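Local coordinates for DUF1254 domain-containing protein (Vibrio parahaemolyticus, PDB 3U07) that is of unknown function but combines a DUF1254 and a DUF1214 region and, having a signal sequence, is probably exported from the cytoplasm, at residues D102-R107 / A176-N181; Q135-A140 / E146-V151; A139-Q144 / D225-N230; E272-M277 / G301-Q306; R317-D322 / Q326-S331. The protein carries 2 engineered substitutions. All blocks are in the same frame, centred on the assembly; numbering follows the deposited sequence.

Contact 1: residues D102-R107 / A176-N181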
# COMPACT_ATOMS: atom_id res chain seq x y z
N ASP A 102 1.88 23.02 -2.86
CA ASP A 102 0.48 23.10 -3.24
C ASP A 102 0.48 22.57 -4.69
O ASP A 102 1.38 22.90 -5.48
CB ASP A 102 -0.04 24.55 -3.20
CG ASP A 102 -0.26 25.05 -1.77
OD1 ASP A 102 -0.20 24.23 -0.83
OD2 ASP A 102 -0.49 26.26 -1.59
N MSE A 103 -0.50 21.74 -5.02
CA MSE A 103 -0.58 21.15 -6.36
C MSE A 103 -1.60 21.89 -7.22
O MSE A 103 -2.35 22.72 -6.72
CB MSE A 103 -0.97 19.68 -6.24
CG MSE A 103 -0.04 18.69 -6.95
SE MSE A 103 1.55 18.26 -5.92
CE MSE A 103 0.69 17.76 -4.27
N ASP A 104 -1.63 21.56 -8.51
CA ASP A 104 -2.56 22.21 -9.42
C ASP A 104 -3.95 21.59 -9.32
O ASP A 104 -4.09 20.38 -9.10
CB ASP A 104 -2.03 22.17 -10.86
CG ASP A 104 -1.64 20.77 -11.32
OD1 ASP A 104 -1.32 19.90 -10.49
OD2 ASP A 104 -1.62 20.56 -12.56
N GLU A 105 -4.97 22.42 -9.47
CA GLU A 105 -6.35 21.98 -9.37
C GLU A 105 -6.66 20.74 -10.20
O GLU A 105 -6.29 20.64 -11.37
CB GLU A 105 -7.30 23.10 -9.78
CG GLU A 105 -8.77 22.73 -9.61
CD GLU A 105 -9.70 23.88 -9.91
OE1 GLU A 105 -10.28 23.91 -11.02
OE2 GLU A 105 -9.84 24.77 -9.04
N GLY A 106 -7.36 19.79 -9.57
CA GLY A 106 -7.74 18.57 -10.26
C GLY A 106 -6.77 17.40 -10.21
O GLY A 106 -7.19 16.25 -10.36
N ARG A 107 -5.48 17.66 -10.00
CA ARG A 107 -4.52 16.57 -9.97
C ARG A 107 -4.56 15.74 -8.70
O ARG A 107 -4.45 16.28 -7.59
CB ARG A 107 -3.10 17.11 -10.18
CG ARG A 107 -2.06 16.03 -10.42
CD ARG A 107 -0.67 16.61 -10.59
NE ARG A 107 -0.62 17.57 -11.68
CZ ARG A 107 -0.61 17.25 -12.97
NH1 ARG A 107 -0.65 15.98 -13.35
NH2 ARG A 107 -0.57 18.21 -13.89
N ALA A 176 2.45 14.51 -17.50
CA ALA A 176 3.41 13.89 -16.59
C ALA A 176 4.56 14.86 -16.36
O ALA A 176 5.14 14.90 -15.27
CB ALA A 176 3.92 12.59 -17.19
N LYS A 177 4.91 15.63 -17.38
CA LYS A 177 5.99 16.59 -17.24
C LYS A 177 5.58 17.67 -16.23
O LYS A 177 6.42 18.29 -15.58
CB LYS A 177 6.34 17.20 -18.59
CG LYS A 177 7.78 16.95 -19.03
CD LYS A 177 8.06 17.60 -20.37
CE LYS A 177 8.05 16.58 -21.51
NZ LYS A 177 7.75 17.21 -22.82
N VAL A 178 4.27 17.90 -16.11
CA VAL A 178 3.77 18.89 -15.17
C VAL A 178 3.92 18.31 -13.77
O VAL A 178 4.52 18.93 -12.89
CB VAL A 178 2.28 19.22 -15.41
CG1 VAL A 178 1.75 20.10 -14.29
CG2 VAL A 178 2.12 19.93 -16.75
N ALA A 179 3.38 17.11 -13.58
CA ALA A 179 3.43 16.43 -12.29
C ALA A 179 4.87 16.29 -11.82
O ALA A 179 5.15 16.42 -10.63
CB ALA A 179 2.77 15.06 -12.39
N LEU A 180 5.78 16.02 -12.75
CA LEU A 180 7.19 15.86 -12.41
C LEU A 180 7.78 17.13 -11.84
O LEU A 180 8.63 17.08 -10.94
CB LEU A 180 7.99 15.42 -13.64
CG LEU A 180 8.57 14.02 -13.51
CD1 LEU A 180 9.42 13.71 -14.74
CD2 LEU A 180 9.40 13.92 -12.24
N ASN A 181 7.36 18.28 -12.36
CA ASN A 181 7.86 19.55 -11.84
C ASN A 181 7.40 19.72 -10.41
O ASN A 181 8.04 20.41 -9.62
CB ASN A 181 7.38 20.72 -12.69
CG ASN A 181 8.34 21.07 -13.80
OD1 ASN A 181 9.56 21.02 -13.62
ND2 ASN A 181 7.80 21.43 -14.96
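R107 and A179 mark the closest backbone approach, with their CA atoms 8.3 Å apart. Here the loop between strands 96-100 and 109-115 meets helix 173-183 of the DUF1254 region. The loop makes a type II beta turn from D104 to R107. R107 CG lies anti to the backbone N (chi1 -169°), and the chain then bends at chi3, which lays the guanidinium against V178 and A179. One face of this group covers the helix backbone, with A179 N 4.0 Å above the plane and over its centre. A179 CB comes to 3.7 Å from R107 NH1. R107 NH2 is 3.0 Å from V178 CG1, a tight, non-bonding approach. R107 also grips D104 side-on. R107 NE bonds D104 OD1 at 2.7 Å, and R107 NH2 bonds D104 OD2 at 2.9 Å. Both oxygens use syn lone pairs, but the bonds are bent and tilted from the guanidinium plane. This salt bridge closes the turn on itself and limits rotation of the guanidinium. R107 NH2 also pairs with D175, and NH1 bonds the carbonyl of M169. No hydrogen bond links 102-107 to 176-181. The D104 carboxylate lies next to V178 instead, with OD2 3.8 Å from V178 CG1.

Contact 2: residues Q135-A140 / E146-V151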
# COMPACT_ATOMS: atom_id res chain seq x y z
N GLN A 135 3.69 21.23 5.19
CA GLN A 135 4.87 20.72 5.89
C GLN A 135 4.34 19.69 6.87
O GLN A 135 3.70 20.04 7.86
CB GLN A 135 5.58 21.85 6.63
CG GLN A 135 6.06 23.00 5.75
CD GLN A 135 7.06 22.56 4.70
OE1 GLN A 135 7.67 21.49 4.79
NE2 GLN A 135 7.26 23.40 3.69
N PHE A 136 4.61 18.41 6.61
CA PHE A 136 4.11 17.34 7.46
C PHE A 136 5.23 16.75 8.29
O PHE A 136 6.19 16.19 7.77
CB PHE A 136 3.45 16.28 6.57
CG PHE A 136 2.36 16.85 5.69
CD1 PHE A 136 1.13 17.21 6.23
CD2 PHE A 136 2.58 17.06 4.34
CE1 PHE A 136 0.13 17.78 5.43
CE2 PHE A 136 1.59 17.63 3.53
CZ PHE A 136 0.36 17.99 4.08
N MSE A 137 5.10 16.91 9.61
CA MSE A 137 6.13 16.42 10.50
C MSE A 137 5.77 15.08 11.12
O MSE A 137 4.68 14.90 11.66
CB MSE A 137 6.40 17.45 11.61
CG MSE A 137 7.60 17.12 12.49
SE MSE A 137 8.03 18.51 13.81
CE MSE A 137 6.99 17.79 15.25
N PHE A 138 6.71 14.14 11.03
CA PHE A 138 6.54 12.82 11.60
C PHE A 138 7.48 12.75 12.80
O PHE A 138 8.68 12.99 12.67
CB PHE A 138 6.91 11.75 10.57
CG PHE A 138 6.02 11.76 9.38
CD1 PHE A 138 6.16 12.74 8.40
CD2 PHE A 138 4.99 10.83 9.26
CE1 PHE A 138 5.28 12.80 7.32
CE2 PHE A 138 4.10 10.87 8.19
CZ PHE A 138 4.25 11.86 7.22
N ALA A 139 6.93 12.42 13.96
CA ALA A 139 7.73 12.34 15.17
C ALA A 139 7.42 11.07 15.92
O ALA A 139 6.31 10.54 15.83
CB ALA A 139 7.46 13.56 16.07
N ALA A 140 8.43 10.59 16.65
CA ALA A 140 8.26 9.41 17.42
C ALA A 140 7.22 9.76 18.42
O ALA A 140 7.06 10.94 18.87
CB ALA A 140 9.51 8.95 18.12
N GLU A 146 8.71 21.14 21.11
CA GLU A 146 7.67 21.98 20.53
C GLU A 146 7.65 21.85 19.02
O GLU A 146 8.62 21.40 18.40
CB GLU A 146 7.88 23.44 20.95
CG GLU A 146 7.40 23.72 22.38
CD GLU A 146 7.69 25.14 22.84
OE1 GLU A 146 8.79 25.38 23.37
OE2 GLU A 146 6.82 26.03 22.66
N VAL A 147 6.53 22.23 18.42
CA VAL A 147 6.36 22.13 16.97
C VAL A 147 6.54 23.48 16.27
O VAL A 147 5.95 24.47 16.66
CB VAL A 147 4.95 21.59 16.63
CG1 VAL A 147 4.81 21.40 15.13
CG2 VAL A 147 4.71 20.27 17.38
N PRO A 148 7.35 23.52 15.21
CA PRO A 148 7.56 24.78 14.50
C PRO A 148 6.22 25.35 14.01
O PRO A 148 5.36 24.60 13.54
CB PRO A 148 8.47 24.38 13.35
CG PRO A 148 9.28 23.25 13.94
CD PRO A 148 8.20 22.45 14.64
N ALA A 149 6.03 26.66 14.14
CA ALA A 149 4.79 27.31 13.70
C ALA A 149 4.56 27.00 12.22
O ALA A 149 3.42 26.96 11.74
CB ALA A 149 4.89 28.82 13.90
N SER A 150 5.67 26.77 11.53
CA SER A 150 5.75 26.46 10.10
C SER A 150 5.12 25.12 9.70
O SER A 150 4.73 24.92 8.55
CB SER A 150 7.23 26.45 9.71
OG SER A 150 7.40 26.51 8.32
N VAL A 151 5.03 24.19 10.65
CA VAL A 151 4.48 22.87 10.39
C VAL A 151 2.96 22.83 10.33
O VAL A 151 2.29 23.38 11.20
CB VAL A 151 4.99 21.85 11.44
CG1 VAL A 151 4.19 20.55 11.36
CG2 VAL A 151 6.47 21.58 11.19
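M137 is the bump of this contact, and V147, P148 and V151 form the hollow that receives it. M137 is a selenomethionine on strand 134-140, and its side chain points at the loop 146-151. Its CG is turned away from the backbone N (chi1 -171°), and the chain stays extended through chi2. The selenium therefore reaches out from the strand to the loop. The chain then bends at chi3, so the last methyl turns toward V147. Each level of the side chain has its own neighbour. At the base, M137 CB sits 3.8 Å from V151 CG1. Further out, M137 SE rests 4.0 Å from P148 CD, and the two side chains cross at about a right angle. At the end, M137 CE touches V147 CG2 at 4.0 Å.

The second fit is at Q135. Its CB and CG lie against S150 O, with Q135 CG 3.6 Å from S150 O. The chain bends at chi2 and carries the amide away from the loop, where OE1 bonds S99 OG. V151 CG1 packs beside the strand backbone, 3.6 Å from Q135 O. The loop keeps its shape through a type I turn from P148 to V151, closed by V151 N to P148 O at 2.9 Å. Helix 191-195 adds to the packing, with L191 and L195 on P148.

No hydrogen bond joins the two segments. The loop instead folds apolar side chains onto the strand it has just left. This is a crossover connection between neighbouring parallel strands, 134-140 and 153-157, of a mixed sheet.

Contact 3: residues A139-Q144 / D225-N230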
# COMPACT_ATOMS: atom_id res chain seq x y z
N ALA A 139 6.93 12.42 13.96
CA ALA A 139 7.73 12.34 15.17
C ALA A 139 7.42 11.07 15.92
O ALA A 139 6.31 10.54 15.83
CB ALA A 139 7.46 13.56 16.07
N ALA A 140 8.43 10.59 16.65
CA ALA A 140 8.26 9.41 17.42
C ALA A 140 7.22 9.76 18.42
O ALA A 140 7.06 10.94 18.87
CB ALA A 140 9.51 8.95 18.12
N GLN A 141 6.48 8.75 18.74
CA GLN A 141 5.44 8.90 19.68
C GLN A 141 5.84 9.56 21.00
O GLN A 141 5.06 10.34 21.53
CB GLN A 141 4.83 7.53 19.85
CG GLN A 141 3.62 7.55 20.71
CD GLN A 141 2.46 8.29 20.07
OE1 GLN A 141 2.19 9.44 20.39
NE2 GLN A 141 1.76 7.63 19.16
N ASP A 142 7.04 9.23 21.51
CA ASP A 142 7.60 9.73 22.80
C ASP A 142 8.42 11.04 22.65
O ASP A 142 8.93 11.58 23.64
CB ASP A 142 8.55 8.69 23.40
CG ASP A 142 9.65 8.28 22.42
OD1 ASP A 142 9.53 7.20 21.79
OD2 ASP A 142 10.63 9.05 22.26
N TRP A 143 8.56 11.53 21.43
CA TRP A 143 9.37 12.72 21.25
C TRP A 143 8.87 13.94 22.01
O TRP A 143 7.72 14.36 21.86
CB TRP A 143 9.49 13.06 19.77
CG TRP A 143 10.33 14.28 19.55
CD1 TRP A 143 11.69 14.37 19.64
CD2 TRP A 143 9.85 15.59 19.22
NE1 TRP A 143 12.09 15.67 19.39
CE2 TRP A 143 10.98 16.43 19.14
CE3 TRP A 143 8.58 16.13 19.01
CZ2 TRP A 143 10.88 17.79 18.83
CZ3 TRP A 143 8.48 17.48 18.70
CH2 TRP A 143 9.62 18.30 18.62
N GLN A 144 9.74 14.50 22.83
CA GLN A 144 9.43 15.67 23.64
C GLN A 144 9.97 16.86 22.85
O GLN A 144 11.08 16.80 22.33
CB GLN A 144 10.14 15.55 24.99
CG GLN A 144 9.39 16.16 26.17
CD GLN A 144 8.05 15.49 26.42
OE1 GLN A 144 7.90 14.28 26.24
NE2 GLN A 144 7.07 16.27 26.86
N ASP A 225 12.74 -0.81 18.61
CA ASP A 225 12.99 0.44 17.88
C ASP A 225 11.79 1.37 17.78
O ASP A 225 11.34 1.71 16.68
CB ASP A 225 13.53 0.10 16.49
CG ASP A 225 13.95 1.32 15.69
OD1 ASP A 225 14.37 2.32 16.32
OD2 ASP A 225 13.87 1.28 14.45
N GLY A 226 11.28 1.79 18.93
CA GLY A 226 10.13 2.67 18.92
C GLY A 226 9.19 2.48 20.10
O GLY A 226 9.57 1.95 21.15
N SER A 227 7.94 2.90 19.90
CA SER A 227 6.90 2.84 20.91
C SER A 227 5.89 1.72 20.72
O SER A 227 4.85 1.69 21.38
CB SER A 227 6.15 4.18 20.90
OG SER A 227 6.03 4.71 22.20
N MSE A 228 6.20 0.79 19.83
CA MSE A 228 5.29 -0.32 19.54
C MSE A 228 4.93 -1.16 20.77
O MSE A 228 3.82 -1.68 20.86
CB MSE A 228 5.93 -1.20 18.46
CG MSE A 228 4.95 -1.89 17.55
SE MSE A 228 5.86 -2.28 15.90
CE MSE A 228 5.10 -0.90 14.87
N GLY A 229 5.87 -1.29 21.71
CA GLY A 229 5.62 -2.10 22.90
C GLY A 229 4.38 -1.58 23.62
O GLY A 229 3.51 -2.33 24.12
N ASN A 230 4.32 -0.27 23.65
CA ASN A 230 3.22 0.41 24.28
C ASN A 230 1.96 0.39 23.39
O ASN A 230 0.86 0.15 23.89
CB ASN A 230 3.68 1.80 24.56
CG ASN A 230 4.71 1.85 25.67
OD1 ASN A 230 4.71 0.99 26.56
ND2 ASN A 230 5.56 2.87 25.67
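Q141 and S227 meet through their CB atoms, 3.8 Å apart. The contact joins a type I beta turn at the end of strand 134-140 to the short link between helices 215-224 and 228-231. It is a small surface contact, burying 102 Å² in all. S227 sits against the base of the Q141 side chain. S227 OG is 3.9 Å from Q141 CB and 4.0 Å from Q141 CG, so the hydroxyl lies alongside aliphatic carbon. Q141 CG points opposite the backbone N (chi1 -174°), and the chain bends at chi2. This presents CB and CG to S227 while the amide end leads away, where NE2 makes a weak bond to D158.

The next shell fixes the two backbones. The turn from A140 to W143 is closed by W143 N to A140 O at 3.0 Å. R156 NH1 bonds the carbonyls of both A140 and W143. On the other side, S227 occupies the N-cap position of helix 228-231, but its side chain makes no capping bond. Just before it, G226 has phi 147° and psi -157°, where a CB would be jammed against the carbonyl O of D225. D225 is the first residue past helix 215-224.

Strand 153-157 and the loop after it tie the two sides together, as Q141 shares a backbone bond with V157 and S227 shares one with D158. At the outer margin, D142 also faces S227, but D142 OD1 is 4.3 Å from S227 OG, too far for a hydrogen bond.

Contact 4: residues E272-M277 / G301-Q306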
# COMPACT_ATOMS: atom_id res chain seq x y z
N GLU A 272 -4.83 -20.96 4.81
CA GLU A 272 -6.20 -21.45 4.77
C GLU A 272 -7.26 -20.35 4.90
O GLU A 272 -8.36 -20.48 4.36
CB GLU A 272 -6.41 -22.49 5.88
CG GLU A 272 -7.87 -22.76 6.21
CD GLU A 272 -8.03 -23.69 7.39
OE1 GLU A 272 -7.21 -23.62 8.33
OE2 GLU A 272 -9.00 -24.49 7.38
N LEU A 273 -6.93 -19.28 5.61
CA LEU A 273 -7.88 -18.19 5.82
C LEU A 273 -7.95 -17.22 4.65
O LEU A 273 -9.01 -16.68 4.34
CB LEU A 273 -7.50 -17.42 7.09
CG LEU A 273 -8.39 -16.23 7.48
CD1 LEU A 273 -9.80 -16.72 7.80
CD2 LEU A 273 -7.78 -15.53 8.69
N ALA A 274 -6.82 -17.03 3.99
CA ALA A 274 -6.71 -16.10 2.87
C ALA A 274 -7.87 -15.99 1.88
O ALA A 274 -8.52 -14.95 1.81
CB ALA A 274 -5.41 -16.37 2.11
N PRO A 275 -8.16 -17.06 1.11
CA PRO A 275 -9.26 -16.96 0.15
C PRO A 275 -10.64 -16.57 0.68
O PRO A 275 -11.50 -16.18 -0.10
CB PRO A 275 -9.26 -18.34 -0.51
CG PRO A 275 -8.81 -19.23 0.61
CD PRO A 275 -7.67 -18.44 1.21
N LYS A 276 -10.84 -16.65 1.99
CA LYS A 276 -12.14 -16.30 2.55
C LYS A 276 -12.27 -14.80 2.87
O LYS A 276 -13.31 -14.37 3.37
CB LYS A 276 -12.39 -17.10 3.82
CG LYS A 276 -11.99 -18.56 3.72
CD LYS A 276 -12.54 -19.35 4.89
CE LYS A 276 -11.95 -20.74 4.95
NZ LYS A 276 -12.59 -21.53 6.03
N MSE A 277 -11.24 -14.02 2.58
CA MSE A 277 -11.29 -12.59 2.89
C MSE A 277 -11.89 -11.75 1.77
O MSE A 277 -11.39 -11.74 0.65
CB MSE A 277 -9.89 -12.07 3.20
CG MSE A 277 -9.83 -11.31 4.50
SE MSE A 277 -9.56 -12.46 6.00
CE MSE A 277 -11.26 -13.38 6.15
N GLY A 301 -3.85 -8.75 5.65
CA GLY A 301 -3.61 -7.51 4.94
C GLY A 301 -2.23 -7.55 4.33
O GLY A 301 -2.02 -7.12 3.19
N THR A 302 -1.28 -8.09 5.08
CA THR A 302 0.10 -8.22 4.62
C THR A 302 0.23 -9.39 3.64
O THR A 302 0.92 -9.31 2.63
CB THR A 302 1.07 -8.46 5.81
OG1 THR A 302 1.26 -7.24 6.55
CG2 THR A 302 2.42 -8.97 5.32
N TYR A 303 -0.45 -10.49 3.97
CA TYR A 303 -0.41 -11.68 3.14
C TYR A 303 -0.96 -11.46 1.75
O TYR A 303 -0.36 -11.87 0.76
CB TYR A 303 -1.19 -12.81 3.81
CG TYR A 303 -1.07 -14.13 3.09
CD1 TYR A 303 0.11 -14.88 3.15
CD2 TYR A 303 -2.13 -14.63 2.33
CE1 TYR A 303 0.22 -16.09 2.48
CE2 TYR A 303 -2.01 -15.84 1.65
CZ TYR A 303 -0.84 -16.56 1.73
OH TYR A 303 -0.73 -17.76 1.08
N LEU A 304 -2.11 -10.81 1.67
CA LEU A 304 -2.71 -10.61 0.37
C LEU A 304 -2.12 -9.38 -0.37
O LEU A 304 -1.71 -9.52 -1.52
CB LEU A 304 -4.25 -10.56 0.53
CG LEU A 304 -4.83 -11.94 0.97
CD1 LEU A 304 -6.30 -11.84 1.35
CD2 LEU A 304 -4.65 -12.96 -0.15
N GLY A 305 -1.94 -8.24 0.32
CA GLY A 305 -1.40 -7.06 -0.37
C GLY A 305 -0.60 -6.04 0.42
O GLY A 305 -0.93 -4.84 0.49
N GLN A 306 0.52 -6.51 0.96
CA GLN A 306 1.40 -5.69 1.77
C GLN A 306 1.61 -4.27 1.28
O GLN A 306 1.78 -4.02 0.09
CB GLN A 306 2.75 -6.40 1.95
CG GLN A 306 3.64 -5.79 3.03
CD GLN A 306 5.00 -6.46 3.10
OE1 GLN A 306 5.61 -6.74 2.07
NE2 GLN A 306 5.48 -6.71 4.32
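A274 is the tight point of this contact. Here the end of helix 253-273, running on into a 3-10 turn, packs against helix 295-305. The A274 CB points at the facing helix and meets the ring of Y303, 3.5 Å from CE2 and 3.7 Å from CD2. A trans chi1 of -174° extends the Y303 ring toward A274. Y38 of helix 26-52 also touches this tyrosine, so the ring sits between helix 26-52 and the 3-10 turn that follows helix 253-273. The small side chain is consistent with the close approach of the backbones, with the CA atoms of A274 and L304 7.2 Å apart.

L304 carries much of the contact at longer distances, though it is exposed overall. L304 CD2 is 4.2 Å from A274 CB. On the loose side, M277, a selenomethionine, adds little area, because its chain bends and the end leads away toward E300 and L283. P275 and K276 point away from helix 295-305 and are exposed. The 3-10 turn holds itself with K276 N to L273 O and M277 N to A274 O. L304 CD1 stands 3.8 Å from A274 O and 4.0 Å from M277 CB.

Contact 5: residues R317-D322 / Q326-S331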
# COMPACT_ATOMS: atom_id res chain seq x y z
N ARG A 317 -10.40 -4.06 -7.99
CA ARG A 317 -11.10 -5.26 -8.41
C ARG A 317 -10.29 -5.85 -9.55
O ARG A 317 -9.63 -5.13 -10.30
CB ARG A 317 -12.51 -4.94 -8.90
CG ARG A 317 -13.47 -4.50 -7.80
CD ARG A 317 -13.73 -5.62 -6.79
NE ARG A 317 -14.81 -5.26 -5.87
CZ ARG A 317 -14.66 -4.50 -4.79
NH1 ARG A 317 -13.47 -4.03 -4.46
NH2 ARG A 317 -15.71 -4.21 -4.03
N LYS A 318 -10.32 -7.17 -9.66
CA LYS A 318 -9.61 -7.85 -10.73
C LYS A 318 -10.55 -8.83 -11.42
O LYS A 318 -11.38 -9.48 -10.78
CB LYS A 318 -8.39 -8.60 -10.17
CG LYS A 318 -7.78 -9.58 -11.16
CD LYS A 318 -6.51 -10.23 -10.65
CE LYS A 318 -6.12 -11.40 -11.54
NZ LYS A 318 -4.68 -11.79 -11.43
N SER A 319 -10.43 -8.91 -12.74
CA SER A 319 -11.25 -9.81 -13.53
C SER A 319 -10.33 -10.56 -14.48
O SER A 319 -9.60 -9.95 -15.27
CB SER A 319 -12.30 -9.03 -14.31
OG SER A 319 -12.94 -9.88 -15.25
N ASP A 320 -10.37 -11.88 -14.40
CA ASP A 320 -9.54 -12.75 -15.22
C ASP A 320 -10.37 -13.53 -16.25
O ASP A 320 -9.82 -14.09 -17.21
CB ASP A 320 -8.80 -13.74 -14.32
CG ASP A 320 -7.36 -13.97 -14.74
OD1 ASP A 320 -6.94 -13.41 -15.77
OD2 ASP A 320 -6.65 -14.70 -14.03
N PHE A 321 -11.68 -13.55 -16.06
CA PHE A 321 -12.59 -14.28 -16.96
C PHE A 321 -13.73 -13.43 -17.51
O PHE A 321 -14.04 -12.36 -16.98
CB PHE A 321 -13.19 -15.48 -16.21
CG PHE A 321 -12.17 -16.41 -15.62
CD1 PHE A 321 -11.54 -16.10 -14.41
CD2 PHE A 321 -11.80 -17.57 -16.29
CE1 PHE A 321 -10.56 -16.94 -13.88
CE2 PHE A 321 -10.82 -18.41 -15.78
CZ PHE A 321 -10.20 -18.10 -14.57
N ASP A 322 -14.36 -13.91 -18.59
CA ASP A 322 -15.49 -13.19 -19.17
C ASP A 322 -16.77 -13.59 -18.42
O ASP A 322 -16.72 -14.36 -17.47
CB ASP A 322 -15.63 -13.46 -20.67
CG ASP A 322 -15.87 -14.92 -21.01
OD1 ASP A 322 -16.52 -15.64 -20.22
OD2 ASP A 322 -15.43 -15.35 -22.09
N GLN A 326 -15.09 -18.05 -19.31
CA GLN A 326 -13.95 -18.33 -20.16
C GLN A 326 -12.84 -17.35 -19.81
O GLN A 326 -13.11 -16.18 -19.48
CB GLN A 326 -14.30 -18.17 -21.64
CG GLN A 326 -15.33 -19.16 -22.17
CD GLN A 326 -15.59 -18.98 -23.66
OE1 GLN A 326 -15.53 -19.94 -24.42
NE2 GLN A 326 -15.87 -17.75 -24.07
N LYS A 327 -11.60 -17.81 -19.87
CA LYS A 327 -10.46 -16.97 -19.58
C LYS A 327 -10.39 -15.82 -20.58
O LYS A 327 -10.58 -16.03 -21.78
CB LYS A 327 -9.17 -17.79 -19.67
CG LYS A 327 -7.91 -16.99 -19.40
CD LYS A 327 -7.75 -16.71 -17.92
CE LYS A 327 -6.66 -15.68 -17.69
NZ LYS A 327 -7.06 -14.35 -18.23
N LEU A 328 -10.14 -14.61 -20.09
CA LEU A 328 -10.01 -13.45 -20.97
C LEU A 328 -8.78 -13.69 -21.84
O LEU A 328 -7.70 -13.98 -21.31
CB LEU A 328 -9.82 -12.17 -20.15
CG LEU A 328 -11.02 -11.76 -19.31
CD1 LEU A 328 -10.64 -10.61 -18.39
CD2 LEU A 328 -12.18 -11.37 -20.24
N ASP A 329 -8.94 -13.56 -23.15
CA ASP A 329 -7.84 -13.80 -24.09
C ASP A 329 -8.10 -13.05 -25.39
O ASP A 329 -8.99 -13.40 -26.15
CB ASP A 329 -7.77 -15.31 -24.37
CG ASP A 329 -6.50 -15.71 -25.10
OD1 ASP A 329 -5.99 -14.91 -25.90
OD2 ASP A 329 -6.04 -16.85 -24.88
N GLY A 330 -7.30 -12.02 -25.65
CA GLY A 330 -7.49 -11.22 -26.85
C GLY A 330 -7.28 -11.91 -28.19
O GLY A 330 -7.65 -11.37 -29.22
N SER A 331 -6.68 -13.10 -28.18
CA SER A 331 -6.45 -13.81 -29.44
C SER A 331 -7.69 -14.60 -29.85
O SER A 331 -7.78 -15.09 -30.98
CB SER A 331 -5.26 -14.78 -29.29
OG SER A 331 -5.54 -15.80 -28.35
O HOH W 1 -13.04 -15.25 -23.18
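K327 folds back so that its ammonium bonds both the backbone carbonyl and the carboxylate of D320. The chain bends at chi2 and chi4 to do this. K327 NZ lies 3.0 Å from D320 O, in the carbonyl plane. K327 NZ also makes a salt bridge to D320 OD1 at 2.6 Å, approaching from above the carboxylate plane. L328 O is a further acceptor for NZ, and N355 bonds both NZ and D320 OD1. D320 O takes a second bond, from L328 N at 2.9 Å.

The bent lysine also covers F321. Its CD lies over one face of the ring, and CD2 of F321 is 3.6 Å from K327 N. Any cation-pi attraction is weak at best, since K327 NZ is 5.9 Å from the F321 ring centroid.

At the other end, D322 N bonds Q326 O at 2.7 Å. The D322 carboxylate turns back to its own chain, where OD1, whose position is less certain, is near enough to bond I324 N. D322 OD2 accepts from Q326 NE2 at 3.1 Å, near the amide plane and on the syn lone pair. A water joins OD2 to K327 O. L328 slots its methyls against the backbone from S319 to D322.

F321 and K327 form a single antiparallel bridge, a non-hydrogen-bonded pair flanked by the two backbone bonds. It closes a tight turn within the connection from strand 315-319 to strand 334-340, which belong to different four-stranded sheets.

In the fold
Contacts 1 and 3 interleave along the chain, contact 2 lies between the segments of contact 1, and contacts 4 and 5 follow in series. Contacts 2 and 3 are neighbours, their centres 16 Å apart. Both use strand 134-140, share A139 and A140, and meet where M137 CE packs on W143. Contact 1 is about 25 Å from contact 2, centre to centre, within the DUF1254 range. Contact 3 ties that region to the helices that follow, and contact 4 joins two later helices. Helix 295-305 then leads to strand 315-319 and contact 5, 22 Å on, centre to centre, in the DUF1214 range. Contacts 2 and 5 are 48 Å apart, centre to centre, so the set spans both family regions.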